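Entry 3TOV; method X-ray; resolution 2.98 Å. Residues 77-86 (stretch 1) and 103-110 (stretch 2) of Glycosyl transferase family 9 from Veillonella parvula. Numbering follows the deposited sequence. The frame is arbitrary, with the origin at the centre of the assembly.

Stretch 1 77-86: LNEVAREINA
Stretch 2 103-110: SYLAWKIH

Residues 77-86 are helical and belong to a helix that begins earlier and continues later in the chain; stretch 2 supplies a second helix, also begun earlier, that gives way to a loop at His110. The two axes run in broadly the same direction, with 36° between their N-to-C vectors (signed crossing angle -36°), and approach to 8.9 Å. Two CA-CA pairs set the register: Leu77 CA to Leu105 CA at 6.0 Å and Ala81 CA to Ile109 CA at 4.8 Å, a step of four residues on each helix. Together the stretches bury 473 Å², summed over both sides.

Ser103 makes no contact with stretch 1, but its O accepts the helical bond from Trp107 N at 3.0 Å. Tyr104 (chi1 173°, t; chi2 85°) points its CA-CB bond toward stretch 1, and its OH donates to Asn78 OD1. The Tyr104 OH to Asn78 OD1 hydrogen bond, at 2.3 Å, is very short, a value to be read cautiously at 2.98 Å resolution. The acceptor lies at the ring edge, near the ring plane; Asn78 is m (chi1 -62°, chi2 -37°), and although its CA-CB bond points sideways, its end comes nearer. Leu77 CD1 also lies 4.3 Å from Tyr104 CD2.

Leu105 (t, p; 174°, 52°) starts sideways, yet its end comes in among apolar groups: CD2 is 4.0 Å from Leu77 CD2, while CD1 lies 3.8 Å from Val80 CG1 and 4.3 Å from Ala81 CB. Leu77 is m, t (-60°, 169°), and Val80 has chi1 145°. The branched leucine thus fills space between buried side chains. Ala106 and Trp107 bury no surface against stretch 1.

Lys108 (-173°, 69°, -150°, -35°) uses its aliphatic portion: CG packs 3.8 Å from Ala81 CB, and CD lies 3.8 Å from Asn78 OD1. A long chain suits this partly exposed place by combining apolar methylenes with a polar end.

Ile109 (m, t; -63°, 158°) buries 70 Å², more than any other residue in either stretch. Its CG1 is 4.1 Å from Ala81 CB, whose single methyl accompanies the close backbone approach here, and its CD1 is 4.0 Å from CD1 of Ile84 (m, t; -80°, 170°). Asn85 (m; chi1 -74°, chi2 -21°) adds a weak hydrogen bond from ND2 to Ile109 O, 3.5 Å long with an N-H...acceptor angle of 162°. His110 then leaves helical geometry with phi/psi 64°/50°, and its side-chain end leads away from stretch 1.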

# COMPACT_ATOMS: atom_id res chain seq x y z
N LEU A 77 20.30 9.71 -10.83
CA LEU A 77 19.51 9.09 -11.89
C LEU A 77 20.39 8.76 -13.10
O LEU A 77 20.37 7.64 -13.62
CB LEU A 77 18.38 10.04 -12.31
CG LEU A 77 17.40 10.41 -11.20
CD1 LEU A 77 16.47 11.57 -11.61
CD2 LEU A 77 16.61 9.19 -10.79
N ASN A 78 21.17 9.74 -13.55
CA ASN A 78 22.18 9.47 -14.55
C ASN A 78 23.00 8.29 -14.08
O ASN A 78 23.48 7.48 -14.88
CB ASN A 78 23.08 10.69 -14.71
CG ASN A 78 22.32 11.89 -15.20
OD1 ASN A 78 21.41 11.77 -16.01
ND2 ASN A 78 22.67 13.07 -14.69
N GLU A 79 23.14 8.19 -12.76
CA GLU A 79 23.88 7.11 -12.14
C GLU A 79 23.18 5.79 -12.39
O GLU A 79 23.73 4.90 -13.04
CB GLU A 79 24.03 7.37 -10.64
CG GLU A 79 25.26 6.72 -10.00
CD GLU A 79 25.07 5.23 -9.74
OE1 GLU A 79 23.91 4.79 -9.59
OE2 GLU A 79 26.09 4.50 -9.67
N VAL A 80 21.96 5.67 -11.87
CA VAL A 80 21.13 4.48 -12.04
C VAL A 80 21.07 3.97 -13.49
O VAL A 80 21.21 2.76 -13.74
CB VAL A 80 19.69 4.74 -11.55
CG1 VAL A 80 18.67 4.00 -12.43
CG2 VAL A 80 19.56 4.39 -10.07
N ALA A 81 20.86 4.88 -14.43
CA ALA A 81 20.88 4.52 -15.83
C ALA A 81 22.21 3.85 -16.19
O ALA A 81 22.23 2.71 -16.67
CB ALA A 81 20.63 5.75 -16.69
N ARG A 82 23.33 4.54 -15.94
CA ARG A 82 24.65 3.93 -16.08
C ARG A 82 24.69 2.54 -15.44
O ARG A 82 25.06 1.56 -16.08
CB ARG A 82 25.71 4.82 -15.44
CG ARG A 82 27.01 4.93 -16.23
CD ARG A 82 27.50 6.39 -16.23
NE ARG A 82 26.80 7.18 -15.21
CZ ARG A 82 27.25 8.33 -14.72
NH1 ARG A 82 28.41 8.83 -15.13
NH2 ARG A 82 26.55 8.98 -13.80
N GLU A 83 24.31 2.47 -14.16
CA GLU A 83 24.28 1.21 -13.41
C GLU A 83 23.47 0.13 -14.12
O GLU A 83 23.92 -1.02 -14.24
CB GLU A 83 23.71 1.44 -12.01
CG GLU A 83 23.82 0.25 -11.06
CD GLU A 83 23.08 0.47 -9.73
OE1 GLU A 83 22.91 -0.51 -8.97
OE2 GLU A 83 22.67 1.62 -9.44
N ILE A 84 22.29 0.49 -14.60
CA ILE A 84 21.44 -0.45 -15.33
C ILE A 84 22.13 -0.96 -16.59
O ILE A 84 22.09 -2.15 -16.88
CB ILE A 84 20.10 0.20 -15.71
CG1 ILE A 84 19.15 0.20 -14.52
CG2 ILE A 84 19.46 -0.53 -16.88
CD1 ILE A 84 17.91 1.03 -14.73
N ASN A 85 22.76 -0.04 -17.31
CA ASN A 85 23.39 -0.34 -18.60
C ASN A 85 24.70 -1.10 -18.49
O ASN A 85 25.25 -1.59 -19.48
CB ASN A 85 23.62 0.94 -19.38
CG ASN A 85 22.35 1.51 -19.95
OD1 ASN A 85 21.36 0.80 -20.10
ND2 ASN A 85 22.37 2.80 -20.26
N ALA A 86 25.22 -1.18 -17.27
CA ALA A 86 26.43 -1.94 -17.04
C ALA A 86 26.07 -3.41 -16.93
O ALA A 86 26.91 -4.28 -17.14
CB ALA A 86 27.12 -1.46 -15.78
N SER A 103 10.33 10.36 -15.62
CA SER A 103 10.24 10.31 -17.06
C SER A 103 11.64 10.51 -17.59
O SER A 103 12.11 9.76 -18.44
CB SER A 103 9.28 11.38 -17.58
OG SER A 103 7.97 11.18 -17.08
N TYR A 104 12.34 11.50 -17.06
CA TYR A 104 13.72 11.68 -17.41
C TYR A 104 14.49 10.37 -17.32
O TYR A 104 15.13 9.93 -18.28
CB TYR A 104 14.37 12.71 -16.49
CG TYR A 104 15.85 12.82 -16.68
CD1 TYR A 104 16.38 13.64 -17.66
CD2 TYR A 104 16.73 12.09 -15.89
CE1 TYR A 104 17.74 13.74 -17.84
CE2 TYR A 104 18.09 12.18 -16.06
CZ TYR A 104 18.59 13.01 -17.04
OH TYR A 104 19.95 13.09 -17.22
N LEU A 105 14.43 9.73 -16.16
CA LEU A 105 15.16 8.49 -15.95
C LEU A 105 14.90 7.47 -17.07
O LEU A 105 15.84 6.98 -17.69
CB LEU A 105 14.83 7.90 -14.58
CG LEU A 105 15.43 6.52 -14.35
CD1 LEU A 105 16.92 6.56 -14.65
CD2 LEU A 105 15.18 6.07 -12.93
N ALA A 106 13.63 7.16 -17.32
CA ALA A 106 13.24 6.20 -18.36
C ALA A 106 13.84 6.56 -19.71
O ALA A 106 14.24 5.69 -20.48
CB ALA A 106 11.71 6.13 -18.47
N TRP A 107 13.89 7.85 -20.00
CA TRP A 107 14.52 8.33 -21.22
C TRP A 107 16.02 8.08 -21.14
O TRP A 107 16.59 7.48 -22.04
CB TRP A 107 14.24 9.83 -21.40
CG TRP A 107 15.06 10.49 -22.46
CD1 TRP A 107 14.79 10.52 -23.79
CD2 TRP A 107 16.28 11.22 -22.27
NE1 TRP A 107 15.77 11.23 -24.45
CE2 TRP A 107 16.70 11.66 -23.54
CE3 TRP A 107 17.07 11.53 -21.16
CZ2 TRP A 107 17.87 12.41 -23.74
CZ3 TRP A 107 18.23 12.27 -21.36
CH2 TRP A 107 18.62 12.70 -22.63
N LYS A 108 16.64 8.52 -20.04
CA LYS A 108 18.08 8.42 -19.89
C LYS A 108 18.61 6.99 -20.05
O LYS A 108 19.72 6.79 -20.55
CB LYS A 108 18.53 8.98 -18.54
CG LYS A 108 20.05 9.06 -18.38
CD LYS A 108 20.68 10.12 -19.30
CE LYS A 108 22.10 9.74 -19.71
NZ LYS A 108 22.83 9.01 -18.61
N ILE A 109 17.83 6.01 -19.63
CA ILE A 109 18.20 4.62 -19.86
C ILE A 109 18.41 4.34 -21.36
O ILE A 109 19.31 3.59 -21.75
CB ILE A 109 17.14 3.69 -19.26
CG1 ILE A 109 17.09 3.90 -17.74
CG2 ILE A 109 17.43 2.24 -19.60
CD1 ILE A 109 15.78 3.48 -17.08
N HIS A 110 17.58 4.96 -22.19
CA HIS A 110 17.75 4.91 -23.64
C HIS A 110 17.62 3.53 -24.23
O HIS A 110 18.47 3.10 -25.00
CB HIS A 110 19.11 5.49 -24.03
CG HIS A 110 19.02 6.88 -24.56
ND1 HIS A 110 19.12 7.99 -23.75
CD2 HIS A 110 18.81 7.34 -25.82
CE1 HIS A 110 18.99 9.08 -24.49
NE2 HIS A 110 18.80 8.72 -25.75